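Local coordinates for Nitrate/nitrite sensor protein NarX (Escherichia coli K12, PDB 3EZH) that senses nitrate and nitrite and signals nitrate availability to the response regulator NarL, and both anions to NarP, as a membrane-bound histidine kinase, at residues A7-K12 with S46-R51. Numbering follows the deposited sequence.
Sequences AHAINK and SAELTR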
ATOM      1  N   ALA A   7       5.813  -6.083  12.229  1.00 36.27           N
ATOM      2  CA  ALA A   7       4.943  -4.964  11.829  1.00 34.34           C
ATOM      3  C   ALA A   7       5.503  -4.125  10.696  1.00 35.13           C
ATOM      4  O   ALA A   7       4.784  -3.841   9.721  1.00 36.47           O
ATOM      5  CB  ALA A   7       4.626  -4.069  13.052  1.00 36.41           C
ATOM      6  N   HIS A   8       6.769  -3.715  10.809  1.00 29.42           N
ATOM      7  CA  HIS A   8       7.404  -2.904   9.779  1.00 30.23           C
ATOM      8  C   HIS A   8       7.378  -3.670   8.461  1.00 32.20           C
ATOM      9  O   HIS A   8       7.163  -3.096   7.395  1.00 29.03           O
ATOM     10  CB  HIS A   8       8.855  -2.627  10.116  1.00 32.07           C
ATOM     11  CG  HIS A   8       9.506  -1.618   9.217  1.00 32.98           C
ATOM     12  ND1 HIS A   8       9.077  -0.306   9.131  1.00 38.76           N
ATOM     13  CD2 HIS A   8      10.569  -1.717   8.392  1.00 35.89           C
ATOM     14  CE1 HIS A   8       9.853   0.354   8.293  1.00 39.60           C
ATOM     15  NE2 HIS A   8      10.769  -0.478   7.831  1.00 42.61           N
ATOM     16  N   ALA A   9       7.621  -4.972   8.524  1.00 28.58           N
ATOM     17  CA  ALA A   9       7.642  -5.712   7.268  1.00 24.51           C
ATOM     18  C   ALA A   9       6.293  -5.698   6.555  1.00 21.69           C
ATOM     19  O   ALA A   9       6.288  -5.687   5.300  1.00 27.36           O
ATOM     20  CB  ALA A   9       8.151  -7.143   7.515  1.00 25.64           C
ATOM     21  N   ILE A  10       5.163  -5.727   7.281  1.00 25.41           N
ATOM     22  CA  ILE A  10       3.814  -5.691   6.635  1.00 23.89           C
ATOM     23  C   ILE A  10       3.686  -4.307   5.962  1.00 24.95           C
ATOM     24  O   ILE A  10       3.224  -4.192   4.851  1.00 19.69           O
ATOM     25  CB  ILE A  10       2.678  -5.917   7.653  1.00 25.50           C
ATOM     26  CG1 ILE A  10       2.826  -7.326   8.228  1.00 30.86           C
ATOM     27  CG2 ILE A  10       1.239  -5.804   7.044  1.00 24.58           C
ATOM     28  CD1 ILE A  10       1.776  -7.680   9.242  1.00 33.31           C
ATOM     29  N   ASN A  11       4.132  -3.261   6.649  1.00 25.79           N
ATOM     30  CA  ASN A  11       4.101  -1.908   6.070  1.00 24.19           C
ATOM     31  C   ASN A  11       4.912  -1.838   4.798  1.00 23.24           C
ATOM     32  O   ASN A  11       4.460  -1.346   3.752  1.00 23.50           O
ATOM     33  CB  ASN A  11       4.699  -0.890   7.100  1.00 25.32           C
ATOM     34  CG  ASN A  11       4.604   0.574   6.648  1.00 30.97           C
ATOM     35  OD1 ASN A  11       4.104   0.866   5.577  1.00 23.15           O
ATOM     36  ND2 ASN A  11       5.117   1.530   7.508  1.00 25.27           N
ATOM     37  N   LYS A  12       6.152  -2.287   4.863  1.00 24.82           N
ATOM     38  CA  LYS A  12       7.011  -2.203   3.708  1.00 22.29           C
ATOM     39  C   LYS A  12       6.524  -3.080   2.528  1.00 20.16           C
ATOM     40  O   LYS A  12       6.560  -2.627   1.393  1.00 21.39           O
ATOM     41  CB  LYS A  12       8.437  -2.582   4.081  1.00 33.77           C
ATOM     42  CG  LYS A  12       9.251  -1.388   4.563  1.00 40.92           C
ATOM     43  CD  LYS A  12       9.353  -0.371   3.444  1.00 49.77           C
ATOM     44  CE  LYS A  12      10.384   0.708   3.711  1.00 56.26           C
ATOM     45  NZ  LYS A  12      10.833   1.342   2.432  1.00 59.96           N
ATOM     46  N   SER A  46      14.852  -6.350  -0.332  1.00 26.50           N
ATOM     47  CA  SER A  46      15.422  -6.141   1.014  1.00 26.05           C
ATOM     48  C   SER A  46      15.527  -7.430   1.823  1.00 31.69           C
ATOM     49  O   SER A  46      14.679  -8.339   1.721  1.00 22.16           O
ATOM     50  CB  SER A  46      14.552  -5.152   1.806  1.00 27.09           C
ATOM     51  OG  SER A  46      13.243  -5.675   2.063  1.00 27.91           O
ATOM     52  N   ALA A  47      16.563  -7.504   2.664  1.00 25.45           N
ATOM     53  CA  ALA A  47      16.738  -8.666   3.511  1.00 30.99           C
ATOM     54  C   ALA A  47      15.540  -8.760   4.457  1.00 28.71           C
ATOM     55  O   ALA A  47      15.105  -9.848   4.855  1.00 26.95           O
ATOM     56  CB  ALA A  47      18.048  -8.528   4.316  1.00 35.36           C
ATOM     57  N   GLU A  48      14.996  -7.603   4.816  1.00 27.65           N
ATOM     58  CA  GLU A  48      13.855  -7.551   5.713  1.00 30.05           C
ATOM     59  C   GLU A  48      12.610  -8.277   5.163  1.00 28.04           C
ATOM     60  O   GLU A  48      11.890  -8.967   5.914  1.00 25.12           O
ATOM     61  CB  GLU A  48      13.485  -6.094   5.984  1.00 36.30           C
ATOM     62  CG  GLU A  48      12.397  -5.918   7.025  1.00 41.95           C
ATOM     63  CD  GLU A  48      11.765  -4.538   6.986  1.00 50.79           C
ATOM     64  OE1 GLU A  48      10.797  -4.315   7.754  1.00 53.22           O
ATOM     65  OE2 GLU A  48      12.226  -3.680   6.190  1.00 48.77           O
ATOM     66  N   LEU A  49      12.332  -8.090   3.869  1.00 27.46           N
ATOM     67  CA  LEU A  49      11.169  -8.754   3.253  1.00 20.66           C
ATOM     68  C   LEU A  49      11.443 -10.238   3.098  1.00 24.78           C
ATOM     69  O   LEU A  49      10.551 -11.049   3.299  1.00 24.71           O
ATOM     70  CB  LEU A  49      10.876  -8.219   1.860  1.00 26.04           C
ATOM     71  CG  LEU A  49       9.434  -7.758   1.744  1.00 40.17           C
ATOM     72  CD1 LEU A  49       9.264  -6.581   2.708  1.00 38.36           C
ATOM     73  CD2 LEU A  49       9.129  -7.342   0.298  1.00 36.88           C
ATOM     74  N   THR A  50      12.660 -10.591   2.701  1.00 25.26           N
ATOM     75  CA  THR A  50      13.000 -12.020   2.537  1.00 29.36           C
ATOM     76  C   THR A  50      12.892 -12.721   3.897  1.00 28.16           C
ATOM     77  O   THR A  50      12.252 -13.764   4.009  1.00 24.16           O
ATOM     78  CB  THR A  50      14.400 -12.204   1.935  1.00 32.48           C
ATOM     79  OG1 THR A  50      14.380 -11.694   0.606  1.00 39.88           O
ATOM     80  CG2 THR A  50      14.793 -13.691   1.882  1.00 32.62           C
ATOM     81  N   ARG A  51      13.435 -12.117   4.955  1.00 24.35           N
ATOM     82  CA  ARG A  51      13.332 -12.743   6.258  1.00 26.27           C
ATOM     83  C   ARG A  51      11.847 -12.889   6.665  1.00 25.59           C
ATOM     84  O   ARG A  51      11.440 -13.888   7.267  1.00 25.69           O
ATOM     85  CB  ARG A  51      14.122 -11.900   7.275  1.00 29.85           C
ATOM     86  CG  ARG A  51      13.507 -11.798   8.655  1.00 43.39           C
ATOM     87  CD  ARG A  51      14.498 -11.252   9.724  1.00 49.65           C
ATOM     88  NE  ARG A  51      15.315 -10.105   9.279  1.00 52.12           N
ATOM     89  CZ  ARG A  51      16.411 -10.215   8.527  1.00 54.67           C
ATOM     90  NH1 ARG A  51      16.815 -11.425   8.140  1.00 56.76           N
ATOM     91  NH2 ARG A  51      17.101  -9.135   8.156  1.00 47.02           N
TER
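Glu48 reaches across to helix 6-25 and lays its carboxylate against the edge of the His8 ring, the two planes only 5° apart. OE1 of Glu48 sits near the ring plane on the CD2 side, though its spacing from CD2 is too tight to be trusted; OE2 of Glu48 lies 3.9 Å from NE2 of His8. With CG anti to the backbone N (chi1 -174°) and the chain extended beyond it, Glu48 carries its acid group onto the first helix. OE1 of Glu48 also stands 3.9 Å from CB of Ala9, while its OE2 is 4.1 Å from CG of Lys12. The Lys12 chain bends at chi2 and its end leads away, leaving NZ 6.4 Å from OE2 of Glu48, a distance at which any attraction is probably weak. Beside this polar patch, CD1 of Leu49 rests 4.0 Å from O of Ala9. His8 ND1 makes a weak hydrogen bond to OD1 of Asp105 of the second subunit; an alanine here would remove the ring, and that aspartate would probably lose this partner. Behind Glu48, the helix start is fixed by Ser46, the N-cap, whose OG accepts from N of Leu49 at 3.2 Å. The axes of segments 7-12 and 47-51 cross at -108°. In the four-helix-bundle sensor domain, Leu49 of helix 47-56 packs on Leu62 of helix 59-79 and on Ala13 and Leu16 of helix 6-25, and Lys12 touches Gln42 and Thr43 of helix 34-44.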